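Side-chain contacts in putative hemin transport system, substrate-binding protein (Burkholderia cenocepacia J2315, PDB 5GIZ), which probably binds heme in the periplasm as the substrate-binding component of a bacterial heme-uptake transport system: residues 172-175 with 176-179; 99-102 with 103-107. All blocks are in the same frame, centred on the assembly; numbering follows the deposited sequence.

How the interactions relate
Along the chain interaction 2 comes first, at the start of helix 101-114, just after strand 91-94 of the parallel sheet; interaction 1 follows on helix 171-178, which belongs to the part of the chain built round the mixed sheet. Their centres lie 14 Å apart, yet they touch: Tyr178 OH of interaction 1 lies 2.9 Å from Val101 N of interaction 2, a probable hydrogen bond, and Ala174 CB packs on His99 O. The two helices thus meet where the two halves of the binding protein face each other, beside Ala171 and Ala172, which contact heme in other crystals of this protein. In this heme-free form the contact bridges the halves.

Interaction 1. Residues 172-175 with 176-179; sequences ADAM and IRYA. With SO4 (sulfate ion), chain C.
Asp173 and Arg177 form an i to i+4 salt bridge, a single carboxylate oxygen taking both donors: Arg177 NE and Arg177 NH2 each lie 2.8 Å from Asp173 OD2. The arginine presents its side, with the carboxylate carbon at the guanidinium edge, but the planes are turned 39° apart. NH2 meets OD2 nearly along its C-O axis, whereas NE reaches it from above the carboxylate plane, and both bonds are bent. A turn at chi3 (-73°) folds the arginine back toward the aspartate. The other oxygen, OD1, accepts from Asn183 and Gln168, which should anchor the carboxylate.

The same two residues are joined through their backbones, Arg177 N to Asp173 O at 3.1 Å, in the helical run. Ile176 N to Ala172 O and Tyr178 N to Ala174 O are both 2.9 Å; Ala179 N closes the run on Met175 O at 3.0 Å.

Ala174 CB lies 4.4 Å from Tyr178 CE2, a loose apolar contact that the short alanine permits. Met175, its chain bent, packs against Leu255, Ala258 and Val259 of helix 255-269, and Tyr178 touches Val259 too.

At the ring edge, Tyr178 OH gives a 2.6 Å hydrogen bond to O1 of a sulfate, probably from the crystallisation liquor, that Arg136 also holds. Residues 172-178 make up nearly all of a short helix braced by the Asp173-Arg177 salt bridge, and Ala172 belongs to the heme site seen in another crystal structure.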
loop_
_atom_site.group_PDB
_atom_site.type_symbol
_atom_site.label_atom_id
_atom_site.label_comp_id
_atom_site.label_asym_id
_atom_site.label_seq_id
_atom_site.Cartn_x
_atom_site.Cartn_y
_atom_site.Cartn_z
ATOM N N ALA A 172 4.766 4.844 3.566
ATOM C CA ALA A 172 4.439 6.255 3.620
ATOM C C ALA A 172 5.654 7.164 3.362
ATOM O O ALA A 172 5.553 8.142 2.636
ATOM C CB ALA A 172 3.819 6.599 4.972
ATOM N N ASP A 173 6.795 6.847 3.973
ATOM C CA ASP A 173 8.024 7.618 3.753
ATOM C C ASP A 173 8.362 7.659 2.240
ATOM O O ASP A 173 8.656 8.686 1.667
ATOM C CB ASP A 173 9.181 6.987 4.531
ATOM C CG ASP A 173 10.442 7.784 4.427
ATOM O OD1 ASP A 173 10.620 8.724 5.223
ATOM O OD2 ASP A 173 11.243 7.452 3.528
ATOM N N ALA A 174 8.283 6.504 1.595
ATOM C CA ALA A 174 8.591 6.406 0.185
ATOM C C ALA A 174 7.603 7.208 -0.659
ATOM O O ALA A 174 7.968 7.918 -1.569
ATOM C CB ALA A 174 8.595 4.954 -0.258
ATOM N N MET A 175 6.330 7.128 -0.306
ATOM C CA MET A 175 5.319 7.845 -1.084
ATOM C C MET A 175 5.439 9.372 -0.979
ATOM O O MET A 175 5.371 10.100 -1.979
ATOM C CB MET A 175 3.913 7.429 -0.719
ATOM C CG MET A 175 3.589 6.005 -1.088
ATOM S SD MET A 175 3.621 5.671 -2.857
ATOM C CE MET A 175 2.228 6.650 -3.439
ATOM N N ILE A 176 5.738 9.816 0.221
ATOM C CA ILE A 176 5.938 11.242 0.498
ATOM C C ILE A 176 7.113 11.737 -0.353
ATOM O O ILE A 176 7.017 12.758 -1.032
ATOM C CB ILE A 176 6.211 11.442 1.965
ATOM C CG1 ILE A 176 4.893 11.312 2.759
ATOM C CG2 ILE A 176 6.841 12.795 2.233
ATOM C CD1 ILE A 176 5.111 11.161 4.225
ATOM N N ARG A 177 8.223 10.983 -0.373
ATOM C CA ARG A 177 9.342 11.372 -1.211
ATOM C C ARG A 177 9.081 11.262 -2.704
ATOM O O ARG A 177 9.479 12.168 -3.471
ATOM C CB ARG A 177 10.559 10.545 -0.875
ATOM C CG ARG A 177 11.136 10.958 0.473
ATOM C CD ARG A 177 12.400 10.145 0.816
ATOM N NE ARG A 177 12.079 8.775 1.171
ATOM C CZ ARG A 177 12.455 7.676 0.527
ATOM N NH1 ARG A 177 13.258 7.741 -0.533
ATOM N NH2 ARG A 177 12.049 6.493 0.992
ATOM N N TYR A 178 8.342 10.253 -3.167
ATOM C CA TYR A 178 8.003 10.198 -4.581
ATOM C C TYR A 178 7.138 11.387 -5.054
ATOM O O TYR A 178 7.193 11.795 -6.208
ATOM C CB TYR A 178 7.284 8.893 -4.927
ATOM C CG TYR A 178 8.177 7.673 -5.009
ATOM C CD1 TYR A 178 9.399 7.718 -5.703
ATOM C CD2 TYR A 178 7.771 6.445 -4.481
ATOM C CE1 TYR A 178 10.175 6.588 -5.855
ATOM C CE2 TYR A 178 8.545 5.330 -4.627
ATOM C CZ TYR A 178 9.742 5.387 -5.327
ATOM O OH TYR A 178 10.561 4.240 -5.470
ATOM N N ALA A 179 6.320 11.897 -4.138
ATOM C CA ALA A 179 5.469 13.015 -4.452
ATOM C C ALA A 179 6.173 14.358 -4.325
ATOM O O ALA A 179 5.477 15.383 -4.432
ATOM C CB ALA A 179 4.219 12.986 -3.610
HETATM S S SO4 C . 13.786 5.129 -6.003
HETATM O O1 SO4 C . 12.823 4.313 -6.656
HETATM O O2 SO4 C . 15.187 4.641 -6.200
HETATM O O3 SO4 C . 13.676 6.536 -6.414
HETATM O O4 SO4 C . 13.667 5.164 -4.581
#

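Interaction 2. Residues 99-102 with 103-107; sequences HDVE and SVRAK
A capped helix N-terminus is built here, where the loop after strand 91-94 turns into helix 101-114. Asp100 occupies the N-cap, and its OD1 accepts from Ser103 N at 2.9 Å, an i to i+3 bond in which the amide approaches OD1 almost in line with the CG-OD1 bond. The aspartate can reach forward to Ser103 because CG stands between its backbone N and carbonyl carbon (chi1 69°), which brings the carboxylate round to the first turn. Aspartate suits the place: it is short enough to fold onto its own helix, and its negative charge faces the amide end. Ser103 CB lies 3.3 Å from the same oxygen, while its hydroxyl bonds to Arg98 N and so ties the first turn to the incoming loop.

The backbone settles into helical form just beyond. Val104 N makes only weak bonds, to Asp100 O and Val101 O, but Arg105 N meets Val101 O at 3.0 Å with a nearly straight N-H. Val101 and Val104 turn their branched side chains to Phe128 of helix 118-141, where apolar residues are fitting.

Within the first turns, Glu102 and Arg105 pair at i to i+3. In one of two modelled conformers of the arginine, Arg105 NH1 lies 2.8 Å from Glu102 OE2 and approaches the syn lone pair of that oxygen. The carboxylate carbon sits at the guanidinium edge, yet the planes stand 76° apart, nearly perpendicular. A bend in the glutamate at chi2 (66°) curls its end toward the arginine.

Arg105 NH2 has a second acid in Asp129, so in this conformer the cation can join two carboxylates and link this helix to helix 118-141. The acidic Asp100 and Glu102 at the positive end of the helix dipole would probably stabilise its first turn.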
loop_
_atom_site.group_PDB
_atom_site.type_symbol
_atom_site.label_atom_id
_atom_site.label_comp_id
_atom_site.label_asym_id
_atom_site.label_seq_id
_atom_site.Cartn_x
_atom_site.Cartn_y
_atom_site.Cartn_z
ATOM N N HIS A 99 9.313 -1.133 -0.787
ATOM C CA HIS A 99 8.748 0.236 -0.874
ATOM C C HIS A 99 9.423 1.131 -1.879
ATOM O O HIS A 99 9.737 2.272 -1.606
ATOM C CB HIS A 99 8.773 0.923 0.491
ATOM C CG HIS A 99 8.066 0.156 1.543
ATOM N ND1 HIS A 99 8.630 -0.127 2.766
ATOM C CD2 HIS A 99 6.835 -0.399 1.553
ATOM C CE1 HIS A 99 7.780 -0.839 3.473
ATOM N NE2 HIS A 99 6.686 -1.020 2.764
ATOM N N ASP A 100 9.636 0.597 -3.058
ATOM C CA ASP A 100 10.104 1.366 -4.161
ATOM C C ASP A 100 9.530 0.845 -5.480
ATOM O O ASP A 100 8.857 -0.205 -5.554
ATOM C CB ASP A 100 11.661 1.490 -4.138
ATOM C CG ASP A 100 12.429 0.205 -4.422
ATOM O OD1 ASP A 100 11.874 -0.784 -4.930
ATOM O OD2 ASP A 100 13.642 0.225 -4.078
ATOM N N VAL A 101 9.732 1.623 -6.532
ATOM C CA VAL A 101 9.172 1.296 -7.809
ATOM C C VAL A 101 9.758 -0.013 -8.325
ATOM O O VAL A 101 9.022 -0.841 -8.871
ATOM C CB VAL A 101 9.258 2.418 -8.884
ATOM C CG1 VAL A 101 10.679 2.737 -9.168
ATOM C CG2 VAL A 101 8.502 2.035 -10.165
ATOM N N GLU A 102 11.044 -0.280 -8.086
ATOM C CA GLU A 102 11.565 -1.560 -8.585
ATOM C C GLU A 102 10.877 -2.745 -7.946
ATOM O O GLU A 102 10.681 -3.796 -8.594
ATOM C CB GLU A 102 13.067 -1.667 -8.364
ATOM C CG GLU A 102 13.665 -2.825 -9.145
ATOM C CD GLU A 102 13.519 -2.518 -10.626
ATOM O OE1 GLU A 102 14.155 -1.557 -11.103
ATOM O OE2 GLU A 102 12.684 -3.191 -11.232
ATOM N N SER A 103 10.551 -2.632 -6.668
ATOM C CA SER A 103 9.881 -3.688 -5.953
ATOM C C SER A 103 8.472 -3.963 -6.589
ATOM O O SER A 103 8.042 -5.112 -6.653
ATOM C CB SER A 103 9.761 -3.251 -4.476
ATOM O OG SER A 103 9.120 -4.257 -3.747
ATOM N N VAL A 104 7.807 -2.937 -7.121
ATOM C CA VAL A 104 6.512 -3.131 -7.742
ATOM C C VAL A 104 6.736 -3.855 -9.063
ATOM O O VAL A 104 5.980 -4.755 -9.423
ATOM C CB VAL A 104 5.783 -1.816 -8.048
ATOM C CG1 VAL A 104 4.466 -2.044 -8.762
ATOM C CG2 VAL A 104 5.648 -1.001 -6.787
ATOM N N ARG A 105 7.764 -3.405 -9.802
ATOM C CA ARG A 105 8.080 -4.057 -11.081
ATOM C C ARG A 105 8.373 -5.547 -10.880
ATOM O O ARG A 105 7.962 -6.398 -11.714
ATOM C CB ARG A 105 9.263 -3.373 -11.744
ATOM C CG ARG A 105 8.924 -1.931 -12.054
ATOM C CD ARG A 105 10.096 -1.211 -12.587
ATOM N NE ARG A 105 10.225 -1.473 -14.002
ATOM C CZ ARG A 105 11.270 -2.013 -14.616
ATOM N NH1 ARG A 105 12.333 -2.513 -13.929
ATOM N NH2 ARG A 105 11.236 -2.080 -15.971
ATOM N N ALA A 106 9.004 -5.911 -9.758
ATOM C CA ALA A 106 9.268 -7.309 -9.443
ATOM C C ALA A 106 7.989 -8.075 -9.100
ATOM O O ALA A 106 7.877 -9.246 -9.384
ATOM C CB ALA A 106 10.280 -7.420 -8.302
ATOM N N LYS A 107 7.011 -7.410 -8.511
ATOM C CA LYS A 107 5.715 -8.025 -8.278
ATOM C C LYS A 107 5.051 -8.315 -9.644
ATOM O O LYS A 107 4.464 -9.347 -9.866
ATOM C CB LYS A 107 4.803 -7.130 -7.429
ATOM C CG LYS A 107 5.222 -6.961 -5.979
ATOM C CD LYS A 107 4.316 -6.015 -5.204
ATOM C CE LYS A 107 4.978 -5.461 -3.936
ATOM N NZ LYS A 107 4.020 -4.631 -3.132
#